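Local coordinates for protein epidermin leader peptide processing serine protease EpiP (Staphylococcus aureus subsp. aureus, PDB 3QFH) that probably cleaves the leader peptide from the precursor of the lantibiotic epidermin, acting as a subtilisin-like serine endopeptidase, at residues A[24-29]-A[256-261]; A[201-206]-A[220-225]; A[228-233]-A[388-393]. All coordinates share one frame; numbering follows the deposited sequence.

All three contacts set a strand against a helix and all are buried, but they differ in depth and chemistry. The centre of contact 1 lies about 19 Å from the centre of the chain; this contact joins the propeptide-like region to the subtilase-like domain through acidic and hydroxyl side chains and a water. Contacts 2 and 3, whose centres lie about 10 and 9 Å from the chain centre, belong to the protease core, on strands of one parallel sheet, and rest mainly on apolar touches. They meet where Asn228 ND2 reaches Ala223 O at 3.0 Å, probably a hydrogen bond. Contacts 1 and 2 pack side by side through neighbouring helices, Leu260 CD1 lying 3.8 Å from Ile220 CD1.

Contact 1 of 3, residues A[24-29]-A[256-261]; sequences SVEYKN and EYDALQ
Glu26 and Asp258 bring two carboxylates together almost crosswise, their planes 76° apart and their side chains crossing at about a right angle. Glu26 OE1 lies only 2.8 Å from Asp258 OD2, a separation at which two acceptors need something between or around them to be tolerated. Part of the answer is a shared water, which donates one hydrogen to Glu26 OE2 at 2.7 Å and the other to Asp258 OD2 at 2.8 Å, spanning the pair beside their direct approach. The rest is positive charge: Lys262, farther along the same helix as Asp258, makes a salt bridge with Glu26 OE2, and Lys254 forms a long, weak ion pair with Asp258 OD1. Even so, the closeness of the acids would probably favour uptake of a proton by one of them. Glu26 reaches the helix because its CG stands opposite the backbone N (chi1 -177°) and the chain then runs on extended, whereas the shorter Asp258 presents its CB as well, 3.4 Å from Glu26 OE1.

Two residues earlier in the strand, Ser24 faces Glu256. The glutamate bends back at chi2 (74°), which swings its carboxylate round to the serine. The modelled approach of Ser24 OG to Glu256 OE2 is too short to be trusted, and no bond should be read from it; the hydrogen bonds here are those of Ser24 OG with Thr79 OG1 and of Glu256 OE1 with Asn77 ND2.

Ser24 and Glu26 thus point from one face of the propeptide-like sheet toward helix 254-269. Ser24 also touches Leu214 of helix 213-225, and Val53 of the adjacent strand 53-59 touches Ala259 of helix 254-269. Such packing of a prodomain sheet against two surface helices of the protease is characteristic of subtilisin proforms.

Contact 2 of 3, residues A[201-206]-A[220-225]; sequences TMYRVF and IVQAAN
Tyr203 lays one face of its ring over the methyl group of Ala223. The CB of Ala223 sits 4.2 Å from the ring centroid and 28° off the normal, a CH-pi contact displaced toward the CE2 side, where CE2 and the methyl carbon are 3.7 Å apart. The phenol end continues past the methyl group to the helix backbone, so that Tyr203 OH comes within 3.6 Å of Ala223 CA. Alanine is short enough to bring the aromatic ring close to the helix itself.

On the CE1 side the partner is Gln222, whose CG touches Tyr203 CE1 at 3.5 Å from an oblique direction. The two side chains cross at about a right angle, yet the amide plane is turned only 20° from that of the ring. Gln222 has its CG trans to the backbone N (chi1 -175°) and then bends at chi2, a shape that puts its aliphatic part against the tyrosine while its amide serves another purpose. Gln222 NE2 donates to Asp226 OD1, and the tyrosine hydroxyl is hydrogen-bonded to Asp226 OD2. Each carboxylate oxygen therefore holds one of the two touching side chains, which should restrict how either can turn. Asn228 ND2 adds a weak hydrogen bond to the same hydroxyl.

Strand 200-204 lies between strands 149-150 and 126-130 in the parallel sheet; Tyr203 also touches Lys149 on the first, and Ala223 touches Ala127 on the second. From this strand the chain crosses through helix 213-225 to strand 230-233, passing over strand 126-130 in a beta-alpha-beta crossover. The tyrosine contact ties the beginning of that unit to the C-terminal part of its helix, while Ile220 packs on Ile129 of the sheet and on Leu260, Ala263 and Ala267 of helix 254-269, its neighbour in the same helical layer.

Contact 3 of 3, residues A[228-233]-A[388-393]; sequences NQVINI and KVSGAL
Val230 and Asn232 project from alternate positions of one strand and both reach Ser390, and this is where the contact is tight. The CA atoms of Asn232 and Ser390 stand 6.1 Å apart, an approach that the small serine side chain permits. Ser390 OG comes within 3.3 Å of Asn232 CB. The serine hydroxyl lies beside its own backbone N (chi1 -65°), which directs it to the asparagine; the CB, set by the helix backbone, faces the valine. There Val230 CG1 packs 3.6 Å from Ser390 CB and 3.5 Å from the carbonyl O of the same residue, so the methyl group rests on both side chain and backbone.

One helical turn on, the packing is looser. Val230 CG2 meets Leu393 CB at 4.0 Å, the two side chains crossing at about a right angle. The branching of the valine explains the division: CG1, opposite the backbone N (chi1 178°), serves Ser390, and CG2 serves Leu393. The leucine is not left to solvent on this slacker side, since it also packs on Val275 and on Ala409 and Leu413 of helix 406-416. All four touching residues are buried.

The short segments of strand and helix run antiparallel, at 179°, with their axes 8.5 Å apart at closest. Strand 230-233 is hydrogen-bonded to strands 126-130 and 273-277 in the middle of the parallel sheet, and helix 382-400 lies along one face of it. That helix carries Ser383 near its start, the probable nucleophile of a subtilisin-type triad with His177 and Asp130. Ile231 and Ile233 point to the other face, where Ile233 meets Ile220 of helix 213-225, leaving the strand sandwiched between the two helices.

Contact 1 of 3, residues A[24-29]-A[256-261]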
loop_
_atom_site.group_PDB
_atom_site.type_symbol
_atom_site.label_atom_id
_atom_site.label_comp_id
_atom_site.label_asym_id
_atom_site.label_seq_id
_atom_site.Cartn_x
_atom_site.Cartn_y
_atom_site.Cartn_z
ATOM N N SER A 24 -12.390 -11.515 -14.988
ATOM C CA SER A 24 -11.547 -10.346 -15.178
ATOM C C SER A 24 -11.207 -10.310 -16.657
ATOM O O SER A 24 -10.758 -11.315 -17.222
ATOM C CB SER A 24 -10.296 -10.433 -14.318
ATOM O OG SER A 24 -10.638 -10.344 -12.940
ATOM N N VAL A 25 -11.429 -9.159 -17.289
ATOM C CA VAL A 25 -11.225 -9.034 -18.723
ATOM C C VAL A 25 -10.361 -7.848 -19.102
ATOM O O VAL A 25 -10.599 -6.725 -18.642
ATOM C CB VAL A 25 -12.595 -8.904 -19.460
ATOM C CG1 VAL A 25 -12.395 -8.789 -20.949
ATOM C CG2 VAL A 25 -13.485 -10.115 -19.149
ATOM N N GLU A 26 -9.356 -8.107 -19.942
ATOM C CA GLU A 26 -8.512 -7.058 -20.468
ATOM C C GLU A 26 -8.921 -6.845 -21.911
ATOM O O GLU A 26 -8.879 -7.769 -22.730
ATOM C CB GLU A 26 -7.023 -7.406 -20.332
ATOM C CG GLU A 26 -6.100 -6.284 -20.808
ATOM C CD GLU A 26 -4.657 -6.428 -20.314
ATOM O OE1 GLU A 26 -4.337 -7.415 -19.596
ATOM O OE2 GLU A 26 -3.847 -5.529 -20.634
ATOM N N TYR A 27 -9.356 -5.634 -22.218
ATOM C CA TYR A 27 -9.834 -5.312 -23.555
ATOM C C TYR A 27 -8.878 -4.372 -24.290
ATOM O O TYR A 27 -7.894 -3.908 -23.728
ATOM C CB TYR A 27 -11.273 -4.783 -23.514
ATOM C CG TYR A 27 -11.564 -3.618 -22.577
ATOM C CD1 TYR A 27 -11.506 -2.308 -23.023
ATOM C CD2 TYR A 27 -11.978 -3.843 -21.274
ATOM C CE1 TYR A 27 -11.810 -1.247 -22.185
ATOM C CE2 TYR A 27 -12.273 -2.797 -20.424
ATOM C CZ TYR A 27 -12.194 -1.496 -20.886
ATOM O OH TYR A 27 -12.497 -0.445 -20.045
ATOM N N LYS A 28 -9.152 -4.112 -25.560
ATOM C CA LYS A 28 -8.215 -3.331 -26.369
ATOM C C LYS A 28 -8.568 -1.871 -26.598
ATOM O O LYS A 28 -7.678 -1.048 -26.727
ATOM C CB LYS A 28 -8.002 -4.037 -27.715
ATOM C CG LYS A 28 -7.384 -5.424 -27.548
ATOM C CD LYS A 28 -7.031 -6.100 -28.873
ATOM C CE LYS A 28 -6.455 -7.499 -28.618
ATOM N NZ LYS A 28 -5.993 -8.190 -29.861
ATOM N N ASN A 29 -9.852 -1.550 -26.624
ATOM C CA ASN A 29 -10.286 -0.200 -26.963
ATOM C C ASN A 29 -11.629 0.154 -26.324
ATOM O O ASN A 29 -12.606 -0.582 -26.455
ATOM C CB ASN A 29 -10.392 -0.131 -28.493
ATOM C CG ASN A 29 -10.848 1.226 -29.005
ATOM O OD1 ASN A 29 -11.840 1.318 -29.731
ATOM N ND2 ASN A 29 -10.131 2.280 -28.634
ATOM N N GLU A 256 -5.372 -9.360 -13.619
ATOM C CA GLU A 256 -5.133 -8.603 -12.415
ATOM C C GLU A 256 -3.697 -8.119 -12.365
ATOM O O GLU A 256 -3.444 -6.992 -11.988
ATOM C CB GLU A 256 -5.420 -9.429 -11.155
ATOM C CG GLU A 256 -6.858 -9.490 -10.731
ATOM C CD GLU A 256 -7.750 -10.369 -11.586
ATOM O OE1 GLU A 256 -7.243 -11.207 -12.384
ATOM O OE2 GLU A 256 -8.984 -10.227 -11.413
ATOM N N TYR A 257 -2.759 -8.999 -12.708
ATOM C CA TYR A 257 -1.340 -8.651 -12.696
ATOM C C TYR A 257 -1.112 -7.430 -13.596
ATOM O O TYR A 257 -0.540 -6.412 -13.172
ATOM C CB TYR A 257 -0.479 -9.835 -13.163
ATOM C CG TYR A 257 0.991 -9.534 -13.050
ATOM C CD1 TYR A 257 1.712 -9.921 -11.931
ATOM C CD2 TYR A 257 1.653 -8.808 -14.043
ATOM C CE1 TYR A 257 3.065 -9.611 -11.808
ATOM C CE2 TYR A 257 2.997 -8.509 -13.932
ATOM C CZ TYR A 257 3.695 -8.911 -12.807
ATOM O OH TYR A 257 5.027 -8.603 -12.687
ATOM N N ASP A 258 -1.583 -7.538 -14.831
ATOM C CA ASP A 258 -1.468 -6.465 -15.808
ATOM C C ASP A 258 -2.141 -5.200 -15.334
ATOM O O ASP A 258 -1.603 -4.126 -15.514
ATOM C CB ASP A 258 -2.104 -6.873 -17.141
ATOM C CG ASP A 258 -1.305 -7.948 -17.871
ATOM O OD1 ASP A 258 -0.141 -8.193 -17.489
ATOM O OD2 ASP A 258 -1.842 -8.537 -18.837
ATOM N N ALA A 259 -3.331 -5.328 -14.758
ATOM C CA ALA A 259 -4.080 -4.162 -14.295
ATOM C C ALA A 259 -3.276 -3.411 -13.242
ATOM O O ALA A 259 -3.132 -2.181 -13.315
ATOM C CB ALA A 259 -5.427 -4.572 -13.724
ATOM N N LEU A 260 -2.744 -4.167 -12.288
ATOM C CA LEU A 260 -1.946 -3.605 -11.195
ATOM C C LEU A 260 -0.631 -2.956 -11.673
ATOM O O LEU A 260 -0.317 -1.834 -11.264
ATOM C CB LEU A 260 -1.680 -4.671 -10.126
ATOM C CG LEU A 260 -1.062 -4.166 -8.824
ATOM C CD1 LEU A 260 -1.852 -2.953 -8.259
ATOM C CD2 LEU A 260 -0.998 -5.292 -7.809
ATOM N N GLN A 261 0.134 -3.646 -12.520
ATOM C CA GLN A 261 1.378 -3.073 -13.039
ATOM C C GLN A 261 1.060 -1.866 -13.917
ATOM O O GLN A 261 1.775 -0.878 -13.879
ATOM C CB GLN A 261 2.195 -4.089 -13.849
ATOM C CG GLN A 261 3.501 -3.516 -14.401
ATOM C CD GLN A 261 4.467 -3.124 -13.302
ATOM O OE1 GLN A 261 5.220 -3.955 -12.808
ATOM N NE2 GLN A 261 4.441 -1.853 -12.905
HETATM O O HOH W 1 -1.495 -6.847 -21.058
#

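Contact 2 of 3, residues A[201-206]-A[220-225]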
loop_
_atom_site.group_PDB
_atom_site.type_symbol
_atom_site.label_atom_id
_atom_site.label_comp_id
_atom_site.label_asym_id
_atom_site.label_seq_id
_atom_site.Cartn_x
_atom_site.Cartn_y
_atom_site.Cartn_z
ATOM N N THR A 201 -5.272 11.527 1.744
ATOM C CA THR A 201 -6.488 11.200 1.055
ATOM C C THR A 201 -6.620 9.707 1.154
ATOM O O THR A 201 -5.697 8.981 0.793
ATOM C CB THR A 201 -6.416 11.598 -0.428
ATOM O OG1 THR A 201 -6.036 12.970 -0.539
ATOM C CG2 THR A 201 -7.745 11.409 -1.089
ATOM N N MET A 202 -7.755 9.237 1.642
ATOM C CA MET A 202 -7.970 7.811 1.791
ATOM C C MET A 202 -8.736 7.300 0.591
ATOM O O MET A 202 -9.663 7.950 0.125
ATOM C CB MET A 202 -8.722 7.523 3.096
ATOM C CG MET A 202 -9.226 6.072 3.288
ATOM S SD MET A 202 -7.945 4.816 3.316
ATOM C CE MET A 202 -6.905 5.325 4.697
ATOM N N TYR A 203 -8.312 6.156 0.066
ATOM C CA TYR A 203 -9.034 5.488 -1.009
ATOM C C TYR A 203 -9.424 4.134 -0.466
ATOM O O TYR A 203 -8.580 3.257 -0.287
ATOM C CB TYR A 203 -8.205 5.397 -2.279
ATOM C CG TYR A 203 -7.978 6.780 -2.873
ATOM C CD1 TYR A 203 -8.873 7.316 -3.781
ATOM C CD2 TYR A 203 -6.889 7.565 -2.481
ATOM C CE1 TYR A 203 -8.678 8.584 -4.322
ATOM C CE2 TYR A 203 -6.703 8.825 -2.997
ATOM C CZ TYR A 203 -7.605 9.328 -3.921
ATOM O OH TYR A 203 -7.426 10.567 -4.466
ATOM N N ARG A 204 -10.714 3.981 -0.186
ATOM C CA ARG A 204 -11.210 2.750 0.422
ATOM C C ARG A 204 -11.457 1.647 -0.599
ATOM O O ARG A 204 -12.216 1.817 -1.541
ATOM C CB ARG A 204 -12.473 3.009 1.248
ATOM C CG ARG A 204 -12.948 1.755 1.988
ATOM C CD ARG A 204 -14.015 2.072 3.037
ATOM N NE ARG A 204 -15.309 2.424 2.453
ATOM C CZ ARG A 204 -16.305 1.564 2.231
ATOM N NH1 ARG A 204 -16.173 0.279 2.503
ATOM N NH2 ARG A 204 -17.446 1.996 1.713
ATOM N N VAL A 205 -10.799 0.520 -0.360
ATOM C CA VAL A 205 -10.870 -0.665 -1.199
ATOM C C VAL A 205 -11.297 -1.913 -0.407
ATOM O O VAL A 205 -11.204 -3.011 -0.909
ATOM C CB VAL A 205 -9.533 -0.888 -1.936
ATOM C CG1 VAL A 205 -9.231 0.348 -2.808
ATOM C CG2 VAL A 205 -8.361 -1.163 -0.949
ATOM N N PHE A 206 -11.752 -1.729 0.832
ATOM C CA PHE A 206 -12.280 -2.828 1.626
ATOM C C PHE A 206 -13.612 -2.448 2.222
ATOM O O PHE A 206 -13.798 -1.316 2.686
ATOM C CB PHE A 206 -11.395 -3.183 2.812
ATOM C CG PHE A 206 -10.139 -3.920 2.466
ATOM C CD1 PHE A 206 -10.122 -5.314 2.459
ATOM C CD2 PHE A 206 -8.958 -3.232 2.223
ATOM C CE1 PHE A 206 -8.953 -6.007 2.172
ATOM C CE2 PHE A 206 -7.782 -3.922 1.940
ATOM C CZ PHE A 206 -7.783 -5.312 1.916
ATOM N N ILE A 220 -5.446 3.259 -7.432
ATOM C CA ILE A 220 -4.157 3.831 -7.800
ATOM C C ILE A 220 -4.354 4.865 -8.906
ATOM O O ILE A 220 -3.800 5.956 -8.853
ATOM C CB ILE A 220 -3.173 2.758 -8.255
ATOM C CG1 ILE A 220 -2.841 1.846 -7.070
ATOM C CG2 ILE A 220 -1.886 3.399 -8.820
ATOM C CD1 ILE A 220 -1.967 0.717 -7.428
ATOM N N VAL A 221 -5.147 4.518 -9.905
ATOM C CA VAL A 221 -5.465 5.451 -10.988
ATOM C C VAL A 221 -6.201 6.693 -10.454
ATOM O O VAL A 221 -5.917 7.836 -10.861
ATOM C CB VAL A 221 -6.311 4.749 -12.087
ATOM C CG1 VAL A 221 -6.869 5.754 -13.068
ATOM C CG2 VAL A 221 -5.459 3.688 -12.830
ATOM N N GLN A 222 -7.145 6.481 -9.552
ATOM C CA GLN A 222 -7.901 7.597 -8.999
ATOM C C GLN A 222 -6.984 8.559 -8.220
ATOM O O GLN A 222 -7.074 9.788 -8.379
ATOM C CB GLN A 222 -9.012 7.091 -8.076
ATOM C CG GLN A 222 -9.898 8.196 -7.577
ATOM C CD GLN A 222 -10.652 8.859 -8.702
ATOM O OE1 GLN A 222 -11.371 8.194 -9.446
ATOM N NE2 GLN A 222 -10.484 10.167 -8.842
ATOM N N ALA A 223 -6.115 7.983 -7.397
ATOM C CA ALA A 223 -5.166 8.744 -6.573
ATOM C C ALA A 223 -4.246 9.586 -7.454
ATOM O O ALA A 223 -4.002 10.764 -7.161
ATOM C CB ALA A 223 -4.342 7.809 -5.691
ATOM N N ALA A 224 -3.745 8.971 -8.518
ATOM C CA ALA A 224 -2.876 9.645 -9.463
ATOM C C ALA A 224 -3.640 10.740 -10.199
ATOM O O ALA A 224 -3.095 11.820 -10.445
ATOM C CB ALA A 224 -2.267 8.651 -10.445
ATOM N N ASN A 225 -4.896 10.481 -10.558
ATOM C CA ASN A 225 -5.700 11.519 -11.228
ATOM C C ASN A 225 -6.035 12.679 -10.304
ATOM O O ASN A 225 -6.211 13.804 -10.762
ATOM C CB ASN A 225 -6.998 10.955 -11.829
ATOM C CG ASN A 225 -6.759 10.146 -13.101
ATOM O OD1 ASN A 225 -5.693 10.233 -13.721
ATOM N ND2 ASN A 225 -7.752 9.353 -13.492
#

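Contact 3 of 3, residues A[228-233]-A[388-393]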
loop_
_atom_site.group_PDB
_atom_site.type_symbol
_atom_site.label_atom_id
_atom_site.label_comp_id
_atom_site.label_asym_id
_atom_site.label_seq_id
_atom_site.Cartn_x
_atom_site.Cartn_y
_atom_site.Cartn_z
ATOM N N ASN A 228 -2.339 13.232 -6.109
ATOM C CA ASN A 228 -1.583 12.755 -4.950
ATOM C C ASN A 228 -0.253 12.266 -5.457
ATOM O O ASN A 228 -0.190 11.245 -6.132
ATOM C CB ASN A 228 -2.293 11.586 -4.284
ATOM C CG ASN A 228 -3.621 11.963 -3.729
ATOM O OD1 ASN A 228 -3.707 12.623 -2.697
ATOM N ND2 ASN A 228 -4.682 11.512 -4.383
ATOM N N GLN A 229 0.819 12.957 -5.130
ATOM C CA GLN A 229 2.122 12.554 -5.638
ATOM C C GLN A 229 2.757 11.385 -4.914
ATOM O O GLN A 229 3.722 10.828 -5.411
ATOM C CB GLN A 229 3.091 13.743 -5.710
ATOM C CG GLN A 229 2.829 14.650 -6.907
ATOM C CD GLN A 229 4.016 15.530 -7.215
ATOM O OE1 GLN A 229 4.361 16.410 -6.440
ATOM N NE2 GLN A 229 4.659 15.280 -8.348
ATOM N N VAL A 230 2.248 11.029 -3.742
ATOM C CA VAL A 230 2.729 9.838 -3.025
ATOM C C VAL A 230 1.519 8.935 -2.782
ATOM O O VAL A 230 0.517 9.375 -2.251
ATOM C CB VAL A 230 3.432 10.181 -1.691
ATOM C CG1 VAL A 230 3.886 8.892 -0.956
ATOM C CG2 VAL A 230 4.611 11.128 -1.930
ATOM N N ILE A 231 1.628 7.670 -3.165
ATOM C CA ILE A 231 0.548 6.709 -3.053
ATOM C C ILE A 231 1.048 5.537 -2.226
ATOM O O ILE A 231 1.980 4.837 -2.646
ATOM C CB ILE A 231 0.094 6.200 -4.450
ATOM C CG1 ILE A 231 -0.343 7.366 -5.339
ATOM C CG2 ILE A 231 -1.045 5.183 -4.283
ATOM C CD1 ILE A 231 -0.704 6.979 -6.815
ATOM N N ASN A 232 0.422 5.328 -1.068
ATOM C CA ASN A 232 0.820 4.277 -0.116
ATOM C C ASN A 232 -0.059 3.046 -0.249
ATOM O O ASN A 232 -1.274 3.130 -0.086
ATOM C CB ASN A 232 0.731 4.842 1.315
ATOM C CG ASN A 232 1.276 3.909 2.360
ATOM O OD1 ASN A 232 2.453 3.999 2.731
ATOM N ND2 ASN A 232 0.449 2.977 2.818
ATOM N N ILE A 233 0.556 1.910 -0.553
ATOM C CA ILE A 233 -0.170 0.638 -0.683
ATOM C C ILE A 233 0.385 -0.337 0.347
ATOM O O ILE A 233 1.505 -0.846 0.227
ATOM C CB ILE A 233 -0.057 0.042 -2.095
ATOM C CG1 ILE A 233 -0.343 1.103 -3.151
ATOM C CG2 ILE A 233 -1.035 -1.104 -2.271
ATOM C CD1 ILE A 233 -0.161 0.596 -4.573
ATOM N N LYS A 388 5.597 5.400 6.872
ATOM C CA LYS A 388 6.711 6.247 7.323
ATOM C C LYS A 388 7.543 6.736 6.131
ATOM O O LYS A 388 7.953 7.916 6.063
ATOM C CB LYS A 388 7.593 5.491 8.333
ATOM C CG LYS A 388 6.912 5.176 9.666
ATOM C CD LYS A 388 7.914 4.557 10.647
ATOM C CE LYS A 388 7.288 4.288 12.011
ATOM N NZ LYS A 388 6.213 3.285 11.909
ATOM N N VAL A 389 7.765 5.827 5.180
ATOM C CA VAL A 389 8.479 6.128 3.959
ATOM C C VAL A 389 7.626 7.022 3.070
ATOM O O VAL A 389 8.149 7.978 2.478
ATOM C CB VAL A 389 8.908 4.855 3.207
ATOM C CG1 VAL A 389 9.502 5.188 1.832
ATOM C CG2 VAL A 389 9.898 4.035 4.062
ATOM N N SER A 390 6.324 6.737 2.961
ATOM C CA SER A 390 5.448 7.600 2.142
ATOM C C SER A 390 5.466 9.028 2.693
ATOM O O SER A 390 5.584 10.012 1.941
ATOM C CB SER A 390 3.998 7.100 2.107
ATOM O OG SER A 390 3.881 5.846 1.452
ATOM N N GLY A 391 5.297 9.152 3.998
ATOM C CA GLY A 391 5.343 10.467 4.640
ATOM C C GLY A 391 6.646 11.202 4.387
ATOM O O GLY A 391 6.644 12.403 4.102
ATOM N N ALA A 392 7.763 10.475 4.483
ATOM C CA ALA A 392 9.087 11.036 4.254
ATOM C C ALA A 392 9.220 11.593 2.834
ATOM O O ALA A 392 9.749 12.716 2.629
ATOM C CB ALA A 392 10.190 9.967 4.543
ATOM N N LEU A 393 8.729 10.838 1.843
ATOM C CA LEU A 393 8.768 11.315 0.449
ATOM C C LEU A 393 7.954 12.581 0.254
ATOM O O LEU A 393 8.332 13.459 -0.551
ATOM C CB LEU A 393 8.287 10.232 -0.503
ATOM C CG LEU A 393 9.268 9.084 -0.743
ATOM C CD1 LEU A 393 8.553 7.885 -1.318
ATOM C CD2 LEU A 393 10.396 9.551 -1.674
#